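Cruciferin (Brassica napus, PDB 3KGL) probably serves as a nutrient reservoir in rapeseed, an 11S-family storage globulin whose subunits each consist of an acidic and a basic chain cut from one precursor. Local coordinates at residues His19-Glu24 / Gln205-Gly210; Pro194-Gly199 / Gln214-Ile219. One frame throughout, in Å; residues are numbered along the deposited sequence.

Contact 1. Residues His19-Glu24 / Gln205-Gly210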
ATOM      1  N   HIS A  19       7.095 -27.950  -4.290  1.00 42.99           N
ATOM      2  CA  HIS A  19       8.278 -28.110  -5.135  1.00 39.33           C
ATOM      3  C   HIS A  19       9.439 -28.296  -4.184  1.00 57.60           C
ATOM      4  O   HIS A  19       9.436 -27.713  -3.095  1.00 30.81           O
ATOM      5  CB  HIS A  19       8.567 -26.865  -5.997  1.00 57.51           C
ATOM      6  CG  HIS A  19       7.352 -26.176  -6.547  1.00 96.50           C
ATOM      7  ND1 HIS A  19       6.927 -26.345  -7.849  1.00 32.73           N
ATOM      8  CD2 HIS A  19       6.500 -25.279  -5.984  1.00 58.97           C
ATOM      9  CE1 HIS A  19       5.849 -25.603  -8.055  1.00104.91           C
ATOM     10  NE2 HIS A  19       5.570 -24.948  -6.940  1.00 65.35           N
ATOM     11  N   VAL A  20      10.434 -29.090  -4.573  1.00 17.81           N
ATOM     12  CA  VAL A  20      11.619 -29.189  -3.731  1.00 21.88           C
ATOM     13  C   VAL A  20      12.925 -28.974  -4.488  1.00 30.20           C
ATOM     14  O   VAL A  20      13.089 -29.431  -5.607  1.00 40.27           O
ATOM     15  CB  VAL A  20      11.617 -30.456  -2.862  1.00 23.19           C
ATOM     16  CG1 VAL A  20      13.011 -30.754  -2.316  1.00 21.73           C
ATOM     17  CG2 VAL A  20      10.628 -30.259  -1.718  1.00 16.44           C
ATOM     18  N   LEU A  21      13.825 -28.210  -3.886  1.00 34.74           N
ATOM     19  CA  LEU A  21      15.123 -27.947  -4.480  1.00 38.86           C
ATOM     20  C   LEU A  21      16.128 -28.697  -3.657  1.00 44.80           C
ATOM     21  O   LEU A  21      16.467 -28.294  -2.538  1.00 24.10           O
ATOM     22  CB  LEU A  21      15.450 -26.458  -4.476  1.00 35.71           C
ATOM     23  CG  LEU A  21      14.388 -25.620  -5.176  1.00 32.54           C
ATOM     24  CD1 LEU A  21      14.629 -24.157  -4.899  1.00 55.83           C
ATOM     25  CD2 LEU A  21      14.423 -25.913  -6.653  1.00 38.17           C
ATOM     26  N   LYS A  22      16.582 -29.810  -4.216  1.00 37.26           N
ATOM     27  CA  LYS A  22      17.486 -30.698  -3.515  1.00 62.11           C
ATOM     28  C   LYS A  22      18.908 -30.220  -3.739  1.00 30.26           C
ATOM     29  O   LYS A  22      19.364 -30.106  -4.872  1.00 58.66           O
ATOM     30  CB  LYS A  22      17.260 -32.154  -3.960  1.00 22.90           C
ATOM     31  CG  LYS A  22      15.815 -32.612  -3.736  1.00 48.54           C
ATOM     32  CD  LYS A  22      15.391 -33.832  -4.543  1.00 33.02           C
ATOM     33  CE  LYS A  22      15.294 -35.068  -3.652  1.00 90.56           C
ATOM     34  NZ  LYS A  22      14.208 -36.012  -4.074  1.00 54.44           N
ATOM     35  N   ALA A  23      19.593 -29.909  -2.646  1.00 45.11           N
ATOM     36  CA  ALA A  23      20.978 -29.467  -2.714  1.00 75.08           C
ATOM     37  C   ALA A  23      21.933 -30.469  -2.068  1.00 46.40           C
ATOM     38  O   ALA A  23      21.518 -31.285  -1.251  1.00 50.74           O
ATOM     39  CB  ALA A  23      21.119 -28.106  -2.059  1.00 69.35           C
ATOM     40  N   GLU A  24      23.206 -30.380  -2.450  1.00 41.13           N
ATOM     41  CA  GLU A  24      24.304 -31.153  -1.857  1.00 47.40           C
ATOM     42  C   GLU A  24      24.090 -31.514  -0.387  1.00 32.43           C
ATOM     43  O   GLU A  24      24.185 -32.680  -0.017  1.00 70.76           O
ATOM     44  CB  GLU A  24      25.640 -30.400  -2.048  1.00 36.80           C
ATOM     45  CG  GLU A  24      26.862 -30.961  -1.307  1.00 23.28           C
ATOM     46  CD  GLU A  24      28.199 -30.388  -1.805  1.00 47.58           C
ATOM     47  OE1 GLU A  24      28.563 -29.242  -1.450  1.00 63.47           O
ATOM     48  OE2 GLU A  24      28.908 -31.100  -2.545  1.00 51.72           O
ATOM     49  N   GLN A 205      13.416 -21.566 -11.301  1.00 19.25           N
ATOM     50  CA  GLN A 205      12.381 -20.934 -10.480  1.00 40.25           C
ATOM     51  C   GLN A 205      11.047 -21.648 -10.654  1.00 47.43           C
ATOM     52  O   GLN A 205      10.070 -21.097 -11.172  1.00 24.55           O
ATOM     53  CB  GLN A 205      12.277 -19.448 -10.805  1.00 19.12           C
ATOM     54  CG  GLN A 205      13.622 -18.844 -11.133  1.00 45.90           C
ATOM     55  CD  GLN A 205      13.560 -17.358 -11.391  1.00 44.67           C
ATOM     56  OE1 GLN A 205      13.428 -16.559 -10.465  1.00 66.62           O
ATOM     57  NE2 GLN A 205      13.678 -16.974 -12.653  1.00 47.15           N
ATOM     58  N   VAL A 206      11.028 -22.887 -10.185  1.00 30.31           N
ATOM     59  CA  VAL A 206       9.945 -23.819 -10.447  1.00 27.26           C
ATOM     60  C   VAL A 206       8.671 -23.416  -9.731  1.00 27.16           C
ATOM     61  O   VAL A 206       7.597 -23.943 -10.032  1.00 40.72           O
ATOM     62  CB  VAL A 206      10.346 -25.224  -9.988  1.00 22.54           C
ATOM     63  CG1 VAL A 206      11.635 -25.650 -10.664  1.00 15.44           C
ATOM     64  CG2 VAL A 206      10.534 -25.240  -8.482  1.00 22.89           C
ATOM     65  N   TRP A 207       8.805 -22.485  -8.786  1.00 21.65           N
ATOM     66  CA  TRP A 207       7.685 -21.998  -7.977  1.00 32.42           C
ATOM     67  C   TRP A 207       6.955 -20.829  -8.637  1.00 28.19           C
ATOM     68  O   TRP A 207       5.881 -20.442  -8.193  1.00 59.20           O
ATOM     69  CB  TRP A 207       8.151 -21.611  -6.569  1.00  8.63           C
ATOM     70  CG  TRP A 207       9.220 -20.553  -6.560  1.00 35.83           C
ATOM     71  CD1 TRP A 207       9.040 -19.214  -6.381  1.00 28.14           C
ATOM     72  CD2 TRP A 207      10.638 -20.745  -6.746  1.00 64.41           C
ATOM     73  NE1 TRP A 207      10.249 -18.560  -6.438  1.00 23.27           N
ATOM     74  CE2 TRP A 207      11.244 -19.472  -6.657  1.00 34.33           C
ATOM     75  CE3 TRP A 207      11.447 -21.862  -6.984  1.00 17.56           C
ATOM     76  CZ2 TRP A 207      12.618 -19.287  -6.796  1.00 28.62           C
ATOM     77  CZ3 TRP A 207      12.811 -21.672  -7.118  1.00 47.92           C
ATOM     78  CH2 TRP A 207      13.382 -20.391  -7.028  1.00 30.82           C
ATOM     79  N   ILE A 208       7.554 -20.279  -9.694  1.00 39.68           N
ATOM     80  CA  ILE A 208       6.924 -19.282 -10.562  1.00 30.90           C
ATOM     81  C   ILE A 208       6.399 -19.974 -11.831  1.00 26.65           C
ATOM     82  O   ILE A 208       6.921 -21.015 -12.219  1.00120.63           O
ATOM     83  CB  ILE A 208       7.944 -18.188 -10.938  1.00 33.59           C
ATOM     84  CG1 ILE A 208       8.670 -17.678  -9.692  1.00 20.98           C
ATOM     85  CG2 ILE A 208       7.275 -17.041 -11.652  1.00 53.04           C
ATOM     86  CD1 ILE A 208       9.549 -16.494  -9.963  1.00 23.30           C
ATOM     87  N   GLU A 209       5.391 -19.405 -12.489  1.00 51.87           N
ATOM     88  CA  GLU A 209       4.722 -20.079 -13.621  1.00 95.70           C
ATOM     89  C   GLU A 209       5.558 -20.409 -14.868  1.00109.08           C
ATOM     90  O   GLU A 209       5.898 -21.571 -15.110  1.00134.58           O
ATOM     91  CB  GLU A 209       3.459 -19.327 -14.050  1.00 30.74           C
ATOM     92  CG  GLU A 209       2.230 -19.701 -13.240  1.00 70.37           C
ATOM     93  CD  GLU A 209       1.014 -18.868 -13.593  1.00 92.87           C
ATOM     94  OE1 GLU A 209       0.842 -18.526 -14.790  1.00 61.97           O
ATOM     95  OE2 GLU A 209       0.226 -18.565 -12.670  1.00 61.72           O
ATOM     96  N   GLY A 210       5.857 -19.401 -15.675  1.00 32.20           N
ATOM     97  CA  GLY A 210       6.439 -19.650 -16.984  1.00 47.79           C
ATOM     98  C   GLY A 210       7.954 -19.630 -17.054  1.00 79.75           C
ATOM     99  O   GLY A 210       8.537 -19.033 -17.958  1.00 78.72           O
TER

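Contact 2. Residues Pro194-Gly199 / Gln214-Ile219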
ATOM      1  N   PRO A 194      13.987 -15.144  -4.480  1.00 40.89           N
ATOM      2  CA  PRO A 194      15.314 -15.252  -3.895  1.00 28.93           C
ATOM      3  C   PRO A 194      16.288 -14.628  -4.870  1.00 42.24           C
ATOM      4  O   PRO A 194      16.159 -14.808  -6.087  1.00 27.64           O
ATOM      5  CB  PRO A 194      15.554 -16.764  -3.840  1.00 19.73           C
ATOM      6  CG  PRO A 194      14.281 -17.407  -4.280  1.00 36.42           C
ATOM      7  CD  PRO A 194      13.545 -16.407  -5.082  1.00 23.48           C
ATOM      8  N   PHE A 195      17.244 -13.877  -4.347  1.00 49.04           N
ATOM      9  CA  PHE A 195      18.362 -13.456  -5.162  1.00 37.77           C
ATOM     10  C   PHE A 195      19.581 -14.130  -4.600  1.00 36.55           C
ATOM     11  O   PHE A 195      19.996 -13.851  -3.472  1.00 51.12           O
ATOM     12  CB  PHE A 195      18.516 -11.945  -5.160  1.00 35.59           C
ATOM     13  CG  PHE A 195      17.515 -11.237  -6.030  1.00 41.14           C
ATOM     14  CD1 PHE A 195      17.869 -10.779  -7.285  1.00 18.81           C
ATOM     15  CD2 PHE A 195      16.221 -11.034  -5.594  1.00  8.92           C
ATOM     16  CE1 PHE A 195      16.958 -10.123  -8.073  1.00 13.43           C
ATOM     17  CE2 PHE A 195      15.313 -10.372  -6.384  1.00 20.81           C
ATOM     18  CZ  PHE A 195      15.683  -9.917  -7.623  1.00 22.86           C
ATOM     19  N   TYR A 196      20.135 -15.040  -5.392  1.00 27.94           N
ATOM     20  CA  TYR A 196      21.215 -15.894  -4.941  1.00  9.43           C
ATOM     21  C   TYR A 196      22.575 -15.284  -5.236  1.00 24.39           C
ATOM     22  O   TYR A 196      22.912 -14.994  -6.383  1.00 26.38           O
ATOM     23  CB  TYR A 196      21.062 -17.272  -5.583  1.00 31.80           C
ATOM     24  CG  TYR A 196      19.910 -18.055  -5.004  1.00 34.72           C
ATOM     25  CD1 TYR A 196      19.923 -18.438  -3.673  1.00 19.50           C
ATOM     26  CD2 TYR A 196      18.806 -18.396  -5.773  1.00 25.50           C
ATOM     27  CE1 TYR A 196      18.883 -19.147  -3.122  1.00 53.52           C
ATOM     28  CE2 TYR A 196      17.743 -19.105  -5.217  1.00 25.23           C
ATOM     29  CZ  TYR A 196      17.797 -19.481  -3.890  1.00 35.32           C
ATOM     30  OH  TYR A 196      16.775 -20.193  -3.301  1.00 44.11           O
ATOM     31  N   LEU A 197      23.360 -15.085  -4.189  1.00 30.90           N
ATOM     32  CA  LEU A 197      24.695 -14.514  -4.351  1.00 26.47           C
ATOM     33  C   LEU A 197      25.778 -15.520  -4.821  1.00 43.69           C
ATOM     34  O   LEU A 197      26.765 -15.139  -5.447  1.00 42.34           O
ATOM     35  CB  LEU A 197      25.124 -13.847  -3.043  1.00 38.28           C
ATOM     36  CG  LEU A 197      24.757 -12.386  -2.801  1.00 33.36           C
ATOM     37  CD1 LEU A 197      23.374 -12.139  -3.333  1.00 40.39           C
ATOM     38  CD2 LEU A 197      24.844 -12.053  -1.316  1.00 24.19           C
ATOM     39  N   ALA A 198      25.599 -16.802  -4.520  1.00 32.27           N
ATOM     40  CA  ALA A 198      26.659 -17.770  -4.765  1.00 37.73           C
ATOM     41  C   ALA A 198      26.131 -19.042  -5.384  1.00 46.24           C
ATOM     42  O   ALA A 198      26.561 -19.453  -6.472  1.00 33.87           O
ATOM     43  CB  ALA A 198      27.363 -18.100  -3.477  1.00 34.71           C
ATOM     44  N   GLY A 199      25.208 -19.669  -4.664  1.00 26.97           N
ATOM     45  CA  GLY A 199      24.636 -20.931  -5.082  1.00 38.67           C
ATOM     46  C   GLY A 199      24.043 -20.909  -6.474  1.00 41.73           C
ATOM     47  O   GLY A 199      23.425 -19.930  -6.909  1.00 24.39           O
ATOM     48  N   GLN A 214      14.434 -23.248 -17.039  1.00 32.51           N
ATOM     49  CA  GLN A 214      15.734 -22.630 -17.197  1.00 34.78           C
ATOM     50  C   GLN A 214      16.404 -22.638 -15.851  1.00 23.94           C
ATOM     51  O   GLN A 214      15.775 -22.418 -14.829  1.00 35.95           O
ATOM     52  CB  GLN A 214      15.619 -21.205 -17.694  1.00 71.30           C
ATOM     53  CG  GLN A 214      15.447 -21.079 -19.177  1.00 61.40           C
ATOM     54  CD  GLN A 214      15.295 -19.643 -19.577  1.00 93.95           C
ATOM     55  OE1 GLN A 214      15.988 -18.764 -19.054  1.00 96.58           O
ATOM     56  NE2 GLN A 214      14.376 -19.382 -20.495  1.00105.78           N
ATOM     57  N   PRO A 215      17.698 -22.903 -15.845  1.00 33.02           N
ATOM     58  CA  PRO A 215      18.448 -22.912 -14.587  1.00 28.12           C
ATOM     59  C   PRO A 215      18.537 -21.501 -13.969  1.00 58.86           C
ATOM     60  O   PRO A 215      18.458 -20.466 -14.652  1.00 21.83           O
ATOM     61  CB  PRO A 215      19.841 -23.404 -15.004  1.00  6.61           C
ATOM     62  CG  PRO A 215      19.709 -23.848 -16.414  1.00 42.84           C
ATOM     63  CD  PRO A 215      18.539 -23.171 -17.017  1.00 11.81           C
ATOM     64  N   GLN A 216      18.703 -21.470 -12.656  1.00 33.20           N
ATOM     65  CA  GLN A 216      18.803 -20.218 -11.957  1.00 13.80           C
ATOM     66  C   GLN A 216      20.189 -20.093 -11.414  1.00 29.06           C
ATOM     67  O   GLN A 216      20.583 -20.813 -10.496  1.00 35.53           O
ATOM     68  CB  GLN A 216      17.794 -20.122 -10.814  1.00 32.31           C
ATOM     69  CG  GLN A 216      17.652 -18.725 -10.252  1.00  9.30           C
ATOM     70  CD  GLN A 216      16.833 -18.706  -9.003  1.00 23.14           C
ATOM     71  OE1 GLN A 216      16.738 -19.701  -8.307  1.00 23.66           O
ATOM     72  NE2 GLN A 216      16.225 -17.572  -8.710  1.00 61.67           N
ATOM     73  N   LYS A 217      20.913 -19.140 -11.978  1.00 25.57           N
ATOM     74  CA  LYS A 217      22.273 -18.864 -11.585  1.00 33.36           C
ATOM     75  C   LYS A 217      22.306 -17.766 -10.514  1.00 20.01           C
ATOM     76  O   LYS A 217      21.315 -17.078 -10.297  1.00 15.43           O
ATOM     77  CB  LYS A 217      23.063 -18.466 -12.822  1.00 23.48           C
ATOM     78  CG  LYS A 217      22.577 -19.163 -14.098  1.00 21.12           C
ATOM     79  CD  LYS A 217      21.270 -18.552 -14.589  1.00 53.63           C
ATOM     80  CE  LYS A 217      20.904 -19.004 -15.977  1.00 23.92           C
ATOM     81  NZ  LYS A 217      20.895 -20.482 -16.073  1.00 40.85           N
ATOM     82  N   ASN A 218      23.437 -17.629  -9.828  1.00 19.92           N
ATOM     83  CA  ASN A 218      23.630 -16.517  -8.908  1.00 22.87           C
ATOM     84  C   ASN A 218      23.716 -15.199  -9.651  1.00 31.79           C
ATOM     85  O   ASN A 218      23.788 -15.162 -10.883  1.00 26.02           O
ATOM     86  CB  ASN A 218      24.883 -16.707  -8.045  1.00 46.56           C
ATOM     87  CG  ASN A 218      26.164 -16.729  -8.861  1.00 59.45           C
ATOM     88  OD1 ASN A 218      26.366 -15.890  -9.740  1.00 34.90           O
ATOM     89  ND2 ASN A 218      27.040 -17.695  -8.571  1.00 28.17           N
ATOM     90  N   ILE A 219      23.713 -14.116  -8.889  1.00 35.86           N
ATOM     91  CA  ILE A 219      23.734 -12.782  -9.468  1.00 39.43           C
ATOM     92  C   ILE A 219      24.985 -12.555 -10.302  1.00 45.78           C
ATOM     93  O   ILE A 219      24.898 -12.053 -11.427  1.00 23.83           O
ATOM     94  CB  ILE A 219      23.655 -11.721  -8.385  1.00 13.92           C
ATOM     95  CG1 ILE A 219      22.254 -11.687  -7.798  1.00 41.60           C
ATOM     96  CG2 ILE A 219      24.010 -10.373  -8.942  1.00 63.04           C
ATOM     97  CD1 ILE A 219      22.179 -10.832  -6.571  1.00 38.83           C
TER
HETATM   98  O   HOH W   1      19.974 -15.913  -8.572  1.00 44.33           O

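Contact 1. Residues His19-Glu24 / Gln205-Gly210
Val206 and Trp207, the two residues that meet His19, occupy the middle of a type I beta turn, and the turn is closed by a backbone hydrogen bond from Ile208 N to Gln205 O of 3.0 Å. The imidazole of His19 lies against this turn. Its CG stands anti to the carbonyl carbon (chi1 -38°), which carries the ring out beside the turn; a chi2 of -101° then turns one face to the Val206-Trp207 peptide. Trp207 CA forms a CH-pi contact with that face, 4.0 Å from the centroid of the His19 ring and 19° off its normal, and Val206 C lies over the same face nearer the rim. The flat imidazole suits the place: one face rests on the backbone of the turn. Where the ring joins the chain, His19 CB meets Val206 CG2 at 3.6 Å, as the two side chains slide past each other in opposite directions. Leu21, on the same side of the strand, adds an apolar floor: its CD1 reaches Trp207 CZ3 at 3.8 Å and its CD2 reaches Val206 CG2 at 4.3 Å. The two side chains, Leu21 and Trp207, cross at about a right angle, while the indole NE1 donates to the carbonyl of Pro192. An alanine at His19 would keep the CB contact but remove the ring, and would probably leave the Val206-Trp207 peptide without its cover and the turn freer to shift. Gln203 also bonds along the strand, to Val20 O and Lys22 N. The arrangement joins the turn at 205-210, in the long loop between strand 194-196 and helix 225-232, to the edge strand 19-23 of an antiparallel cupin sheet, which pairs with strand 26-30, a strand that Trp207 also touches at Val30.

Contact 2. Residues Pro194-Gly199 / Gln214-Ile219
Tyr196, the last residue of a short strand, and Asn218, in an irregular loop, bring their backbones close, with 4.7 Å between Tyr196 CA and Asn218 CA. A backbone hydrogen bond runs from Ile219 N to Tyr196 O, 2.8 Å long, its donor nearly along the C=O axis. Two residues beyond Tyr196, Ala198 O receives Asn218 ND2, from the residue just before Ile219, at 2.8 Å with an N-H...O angle of 175°. The carbonyl oxygen lies in the amide plane of Asn218, although the donor stands tilted from the carbonyl plane. Asparagine suits the place because its short amide serves both ways: OD1 accepts from Asn221 N while ND2 spans the gap. Ala198 O takes a second donor, Asn244 ND2, so two side chains grip it.

CG of Gln216 is anti to the backbone N (chi1 -167°) and the chain beyond it is extended; its OE1 lies at the edge of the Tyr196 ring, 3.3 Å from Tyr196 CE2, with ring and amide planes 88° apart. Its NE2 bonds to the carbonyl of Asp362 of a neighbouring subunit. On the apolar side, Ile219 CD1 and Leu197 CD1 are 3.7 Å apart, the side chains lying alongside and pointing the same way, and Phe195 CB joins them.

Leu197, Ile219 and Phe195 also pack on Phe60, so the contact lies against strand 54-61, with Asn244, just past helix 236-242, on the Ala198 side and the second subunit's Tyr430 bonded to Leu197 O.

Overall arrangement
From the N terminus, strand 19-23 is the first piece of contact 1, and its partner, 205-210, comes only after strand 194-196, so this contact closes a loop of 180 residues. Contact 2 begins within that loop, at strand 194-196, and closes a much shorter one at 214-219. The segments therefore alternate along the chain, and the two closures cross. They also touch: Trp207 CZ2 of contact 1 lies 3.5 Å from Pro194 CD of contact 2. Together they tie the chain leading to helix 225-232 back onto an edge strand of one sheet and a strand of the other, and both reach the second subunit.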